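Local coordinates for protein probable benzoylformate decarboxylase (Rhodococcus jostii, PDB 7ORX) that binds thiamine diphosphate and a sodium ion and belongs to the thiamine diphosphate-dependent enzyme family, at residues 372-377 with 418-423; 451-456 with 519-524. One frame throughout, in Å; residues are numbered along the deposited sequence.

Both contacts lie in the C-terminal thiamine diphosphate-binding domain and reach the same parallel sheet, strand order 398-399, 374-378, 425-430, 452-457, 520-525, 496-500. Followed from the N terminus, the chain enters strand 374-378, runs through helices 383-389 and 409-418, and returns at 418-423, where interaction 1 closes the first loop beside the start of that strand. It then forms strand 425-430 and helix 440-447 before interaction 2 opens at 451-456 and closes at 519-524, after a second loop that holds strand 496-500 and helix 503-515. The loops follow in series, neither nesting nor crossing. Strand 425-430, between 374-378 and 452-457, joins the two contacts, whose centres are about 14 Å apart.

Interaction 1 (372-377 with 418-423); sequences DAIYVN and LASPDR
Arg423 reaches across to the backbone of Asp372 and Ala373 and lays its guanidinium against Ile374. CB of Arg423 lies near Asp372 O and Ile374 CD1; CG, anti to the carbonyl carbon (chi1 -64°), passes the Asp372 carboxylate, with OD2 3.9 Å from Arg423 CG. CD continues past Asp372 O, and a bend at chi3 (69°) turns NE onto that oxygen. NE donates to Asp372 O at 2.9 Å, lying in the plane of that carbonyl. NH2 turns to the same oxygen at 3.1 Å from well above the carbonyl plane, making a side-on, two-nitrogen grip on one acceptor; Asp372 O stays in the guanidinium plane for both bonds. NH2 also makes a weak bond to Ala373 O at 3.5 Å. Ile374 CG1 covers one guanidinium face, off-centre toward the rim and 3.5 Å from Arg423 CZ, the two side chains crossing at about a right angle. Ile374 CD1 meets Ser420 OG. The Asp372 carboxylate stops short of a salt bridge, OD2 being 4.7 Å from Arg423 NE, though its charge may still help. Arg423 NH1 bonds to Gln395 O, ahead of strand 398-399. The contact packs the loop after helix 409-418, in the crossover from strand 398-399 to 425-430, against the start of the intervening strand 374-378, in the open parallel alpha/beta sheet of a thiamine diphosphate-binding domain.

Interaction 2 (451-456 with 519-524); sequences VVIIIL and PTLIEV
Val451 O receives Thr520 N at 3.2 Å, the first of five backbone hydrogen bonds that pair strands 452-456 and 520-524 in parallel, one residue for one. The ladder continues from Ile453 N to Thr520 O, Ile522 N to Ile453 O (2.8 Å), Ile455 N to Ile522 O and Val524 N to Ile455 O. Thus Ile453 and Ile455 each use both N and O toward the second strand, and Ile522 does so in return. CA-H...O contacts add to the ladder, among them Leu521 CA to Ile453 O at 3.2 Å. Apolar contacts form on both sheet faces. On one, Leu521 CD1 sits 3.8 Å from Ile455 CG1 and 4.1 Å from Ile453 CG2, touching both isoleucines; chi1 (-179°) puts Leu521 CG anti to the backbone N, beside Ile455 CG1. On the other, Ile454 CG2 and Val524 CG2 meet at 3.8 Å, their side chains side by side and pointing the same way. Glu523, on the Leu521 face, turns its carboxylate to Asn457. The side chain of Leu456 is about 6 Å from the bound thiamine diphosphate. Strand 425-430 flanks 452-456 and strand 496-500 flanks 520-524, while helices 358-368 and 503-515 cover the face of Ile454 and Val524.

Interaction 1 (372-377 with 418-423)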
loop_
_atom_site.group_PDB
_atom_site.type_symbol
_atom_site.label_atom_id
_atom_site.label_comp_id
_atom_site.label_asym_id
_atom_site.label_seq_id
_atom_site.Cartn_x
_atom_site.Cartn_y
_atom_site.Cartn_z
ATOM N N ASP C 372 -20.311 -35.696 20.485
ATOM C CA ASP C 372 -20.047 -34.991 19.208
ATOM C C ASP C 372 -20.160 -33.482 19.406
ATOM O O ASP C 372 -20.393 -32.773 18.415
ATOM C CB ASP C 372 -21.021 -35.470 18.123
ATOM C CG ASP C 372 -22.508 -35.177 18.382
ATOM O OD1 ASP C 372 -22.866 -34.721 19.504
ATOM O OD2 ASP C 372 -23.312 -35.381 17.453
ATOM N N ALA C 373 -19.956 -32.976 20.611
ATOM C CA ALA C 373 -19.952 -31.513 20.829
ATOM C C ALA C 373 -18.887 -30.901 19.923
ATOM O O ALA C 373 -17.939 -31.602 19.603
ATOM C CB ALA C 373 -19.699 -31.187 22.265
ATOM N N ILE C 374 -19.054 -29.638 19.568
ATOM C CA ILE C 374 -18.030 -28.744 18.963
ATOM C C ILE C 374 -17.541 -27.772 20.035
ATOM O O ILE C 374 -18.393 -27.067 20.577
ATOM C CB ILE C 374 -18.668 -27.951 17.804
ATOM C CG1 ILE C 374 -19.163 -28.886 16.702
ATOM C CG2 ILE C 374 -17.712 -26.899 17.276
ATOM C CD1 ILE C 374 -19.884 -28.208 15.604
ATOM N N TYR C 375 -16.239 -27.683 20.314
ATOM C CA TYR C 375 -15.737 -26.737 21.338
ATOM C C TYR C 375 -15.104 -25.539 20.655
ATOM O O TYR C 375 -14.135 -25.731 19.955
ATOM C CB TYR C 375 -14.772 -27.420 22.313
ATOM C CG TYR C 375 -15.410 -28.560 23.067
ATOM C CD1 TYR C 375 -16.172 -28.356 24.203
ATOM C CD2 TYR C 375 -15.314 -29.849 22.596
ATOM C CE1 TYR C 375 -16.769 -29.420 24.875
ATOM C CE2 TYR C 375 -15.914 -30.912 23.236
ATOM C CZ TYR C 375 -16.636 -30.711 24.388
ATOM O OH TYR C 375 -17.207 -31.799 24.993
ATOM N N VAL C 376 -15.615 -24.343 20.902
ATOM C CA VAL C 376 -14.917 -23.099 20.492
ATOM C C VAL C 376 -14.202 -22.537 21.722
ATOM O O VAL C 376 -14.865 -21.994 22.613
ATOM C CB VAL C 376 -15.882 -22.090 19.864
ATOM C CG1 VAL C 376 -15.215 -20.770 19.544
ATOM C CG2 VAL C 376 -16.541 -22.645 18.612
ATOM N N ASN C 377 -12.882 -22.676 21.746
ATOM C CA ASN C 377 -11.957 -22.360 22.858
ATOM C C ASN C 377 -11.334 -20.983 22.661
ATOM O O ASN C 377 -10.790 -20.744 21.617
ATOM C CB ASN C 377 -10.833 -23.388 22.880
ATOM C CG ASN C 377 -10.057 -23.351 24.165
ATOM O OD1 ASN C 377 -9.698 -22.281 24.630
ATOM N ND2 ASN C 377 -9.839 -24.499 24.776
ATOM N N LEU C 418 -25.191 -21.692 14.783
ATOM C CA LEU C 418 -26.124 -21.372 13.665
ATOM C C LEU C 418 -25.904 -22.320 12.480
ATOM O O LEU C 418 -26.848 -22.641 11.796
ATOM C CB LEU C 418 -25.900 -19.918 13.258
ATOM C CG LEU C 418 -26.838 -19.418 12.179
ATOM C CD1 LEU C 418 -28.290 -19.567 12.610
ATOM C CD2 LEU C 418 -26.503 -17.988 11.783
ATOM N N ALA C 419 -24.668 -22.722 12.242
ATOM C CA ALA C 419 -24.272 -23.596 11.121
ATOM C C ALA C 419 -24.492 -25.055 11.484
ATOM O O ALA C 419 -24.367 -25.900 10.596
ATOM C CB ALA C 419 -22.819 -23.378 10.807
ATOM N N SER C 420 -24.632 -25.346 12.772
ATOM C CA SER C 420 -24.550 -26.721 13.332
ATOM C C SER C 420 -25.912 -27.128 13.880
ATOM O O SER C 420 -26.129 -27.050 15.076
ATOM C CB SER C 420 -23.443 -26.850 14.342
ATOM O OG SER C 420 -22.347 -27.525 13.752
ATOM N N PRO C 421 -26.821 -27.658 13.024
ATOM C CA PRO C 421 -28.181 -27.959 13.451
ATOM C C PRO C 421 -28.234 -29.187 14.380
ATOM O O PRO C 421 -29.061 -29.158 15.229
ATOM C CB PRO C 421 -28.904 -28.182 12.109
ATOM C CG PRO C 421 -27.858 -28.760 11.206
ATOM C CD PRO C 421 -26.571 -28.094 11.639
ATOM N N ASP C 422 -27.344 -30.183 14.230
ATOM C CA ASP C 422 -27.408 -31.482 14.975
ATOM C C ASP C 422 -26.283 -31.628 16.023
ATOM O O ASP C 422 -26.027 -32.767 16.438
ATOM C CB ASP C 422 -27.264 -32.702 14.063
ATOM C CG ASP C 422 -27.995 -32.575 12.743
ATOM O OD1 ASP C 422 -29.223 -32.298 12.806
ATOM O OD2 ASP C 422 -27.327 -32.751 11.658
ATOM N N ARG C 423 -25.528 -30.580 16.346
ATOM C CA ARG C 423 -24.355 -30.721 17.218
ATOM C C ARG C 423 -24.350 -29.539 18.161
ATOM O O ARG C 423 -24.601 -28.416 17.733
ATOM C CB ARG C 423 -23.052 -30.779 16.428
ATOM C CG ARG C 423 -22.919 -31.993 15.512
ATOM C CD ARG C 423 -21.632 -31.902 14.711
ATOM N NE ARG C 423 -20.511 -32.073 15.611
ATOM C CZ ARG C 423 -19.227 -32.041 15.273
ATOM N NH1 ARG C 423 -18.875 -31.868 14.022
ATOM N NH2 ARG C 423 -18.287 -32.224 16.193
#

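Interaction 2 (451-456 with 519-524)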
loop_
_atom_site.group_PDB
_atom_site.type_symbol
_atom_site.label_atom_id
_atom_site.label_comp_id
_atom_site.label_asym_id
_atom_site.label_seq_id
_atom_site.Cartn_x
_atom_site.Cartn_y
_atom_site.Cartn_z
ATOM N N VAL C 451 -26.492 -21.991 21.702
ATOM C CA VAL C 451 -25.081 -22.143 22.159
ATOM C C VAL C 451 -25.078 -22.299 23.677
ATOM O O VAL C 451 -25.838 -21.571 24.359
ATOM C CB VAL C 451 -24.179 -20.929 21.934
ATOM C CG1 VAL C 451 -22.993 -21.301 21.117
ATOM C CG2 VAL C 451 -24.901 -19.703 21.424
ATOM N N VAL C 452 -24.085 -23.027 24.174
ATOM C CA VAL C 452 -23.685 -22.938 25.593
ATOM C C VAL C 452 -22.341 -22.213 25.692
ATOM O O VAL C 452 -21.373 -22.694 25.088
ATOM C CB VAL C 452 -23.623 -24.355 26.169
ATOM C CG1 VAL C 452 -23.197 -24.322 27.636
ATOM C CG2 VAL C 452 -24.956 -25.078 25.922
ATOM N N ILE C 453 -22.306 -21.112 26.433
ATOM C CA ILE C 453 -21.091 -20.294 26.674
ATOM C C ILE C 453 -20.652 -20.490 28.131
ATOM O O ILE C 453 -21.411 -20.143 29.042
ATOM C CB ILE C 453 -21.402 -18.827 26.351
ATOM C CG1 ILE C 453 -21.853 -18.650 24.896
ATOM C CG2 ILE C 453 -20.218 -17.932 26.639
ATOM C CD1 ILE C 453 -20.806 -19.008 23.886
ATOM N N ILE C 454 -19.452 -21.018 28.340
ATOM C CA ILE C 454 -18.832 -21.156 29.678
ATOM C C ILE C 454 -17.724 -20.125 29.778
ATOM O O ILE C 454 -16.733 -20.250 29.053
ATOM C CB ILE C 454 -18.307 -22.577 29.873
ATOM C CG1 ILE C 454 -19.446 -23.587 29.785
ATOM C CG2 ILE C 454 -17.555 -22.674 31.169
ATOM C CD1 ILE C 454 -18.971 -25.038 29.743
ATOM N N ILE C 455 -17.913 -19.116 30.610
ATOM C CA ILE C 455 -16.864 -18.112 30.925
ATOM C C ILE C 455 -15.999 -18.730 32.020
ATOM O O ILE C 455 -16.548 -19.019 33.036
ATOM C CB ILE C 455 -17.499 -16.795 31.397
ATOM C CG1 ILE C 455 -18.498 -16.208 30.393
ATOM C CG2 ILE C 455 -16.423 -15.804 31.742
ATOM C CD1 ILE C 455 -17.964 -16.065 29.009
ATOM N N LEU C 456 -14.720 -18.977 31.787
ATOM C CA LEU C 456 -13.774 -19.374 32.837
ATOM C C LEU C 456 -13.249 -18.075 33.408
ATOM O O LEU C 456 -12.444 -17.442 32.731
ATOM C CB LEU C 456 -12.627 -20.186 32.260
ATOM C CG LEU C 456 -12.972 -21.621 31.906
ATOM C CD1 LEU C 456 -13.772 -21.679 30.643
ATOM C CD2 LEU C 456 -11.730 -22.445 31.669
ATOM N N PRO C 519 -29.740 -19.731 23.972
ATOM C CA PRO C 519 -28.413 -19.438 24.493
ATOM C C PRO C 519 -28.486 -19.435 26.020
ATOM O O PRO C 519 -29.460 -18.933 26.584
ATOM C CB PRO C 519 -28.060 -18.052 23.961
ATOM C CG PRO C 519 -29.377 -17.491 23.534
ATOM C CD PRO C 519 -30.197 -18.678 23.058
ATOM N N THR C 520 -27.453 -20.006 26.620
ATOM C CA THR C 520 -27.213 -20.095 28.086
ATOM C C THR C 520 -25.746 -19.783 28.341
ATOM O O THR C 520 -24.900 -20.209 27.533
ATOM C CB THR C 520 -27.539 -21.496 28.600
ATOM O OG1 THR C 520 -27.020 -22.414 27.636
ATOM C CG2 THR C 520 -29.026 -21.706 28.726
ATOM N N LEU C 521 -25.478 -19.043 29.398
ATOM C CA LEU C 521 -24.121 -18.690 29.835
ATOM C C LEU C 521 -23.933 -19.223 31.240
ATOM O O LEU C 521 -24.766 -18.913 32.093
ATOM C CB LEU C 521 -23.982 -17.174 29.843
ATOM C CG LEU C 521 -22.602 -16.693 30.258
ATOM C CD1 LEU C 521 -22.133 -15.561 29.355
ATOM C CD2 LEU C 521 -22.577 -16.301 31.716
ATOM N N ILE C 522 -22.855 -19.952 31.478
ATOM C CA ILE C 522 -22.430 -20.355 32.845
ATOM C C ILE C 522 -21.145 -19.612 33.158
ATOM O O ILE C 522 -20.206 -19.814 32.442
ATOM C CB ILE C 522 -22.208 -21.863 32.888
ATOM C CG1 ILE C 522 -23.505 -22.617 32.634
ATOM C CG2 ILE C 522 -21.581 -22.271 34.184
ATOM C CD1 ILE C 522 -23.271 -24.017 32.113
ATOM N N GLU C 523 -21.109 -18.799 34.208
ATOM C CA GLU C 523 -19.865 -18.150 34.664
ATOM C C GLU C 523 -19.273 -19.072 35.711
ATOM O O GLU C 523 -19.890 -19.236 36.710
ATOM C CB GLU C 523 -20.140 -16.760 35.211
ATOM C CG GLU C 523 -18.888 -16.076 35.711
ATOM C CD GLU C 523 -19.114 -14.754 36.455
ATOM O OE1 GLU C 523 -20.258 -14.232 36.415
ATOM O OE2 GLU C 523 -18.150 -14.228 37.082
ATOM N N VAL C 524 -18.179 -19.742 35.430
ATOM C CA VAL C 524 -17.478 -20.629 36.391
ATOM C C VAL C 524 -16.401 -19.779 37.030
ATOM O O VAL C 524 -15.649 -19.187 36.288
ATOM C CB VAL C 524 -16.827 -21.833 35.696
ATOM C CG1 VAL C 524 -16.063 -22.688 36.678
ATOM C CG2 VAL C 524 -17.851 -22.657 34.946
#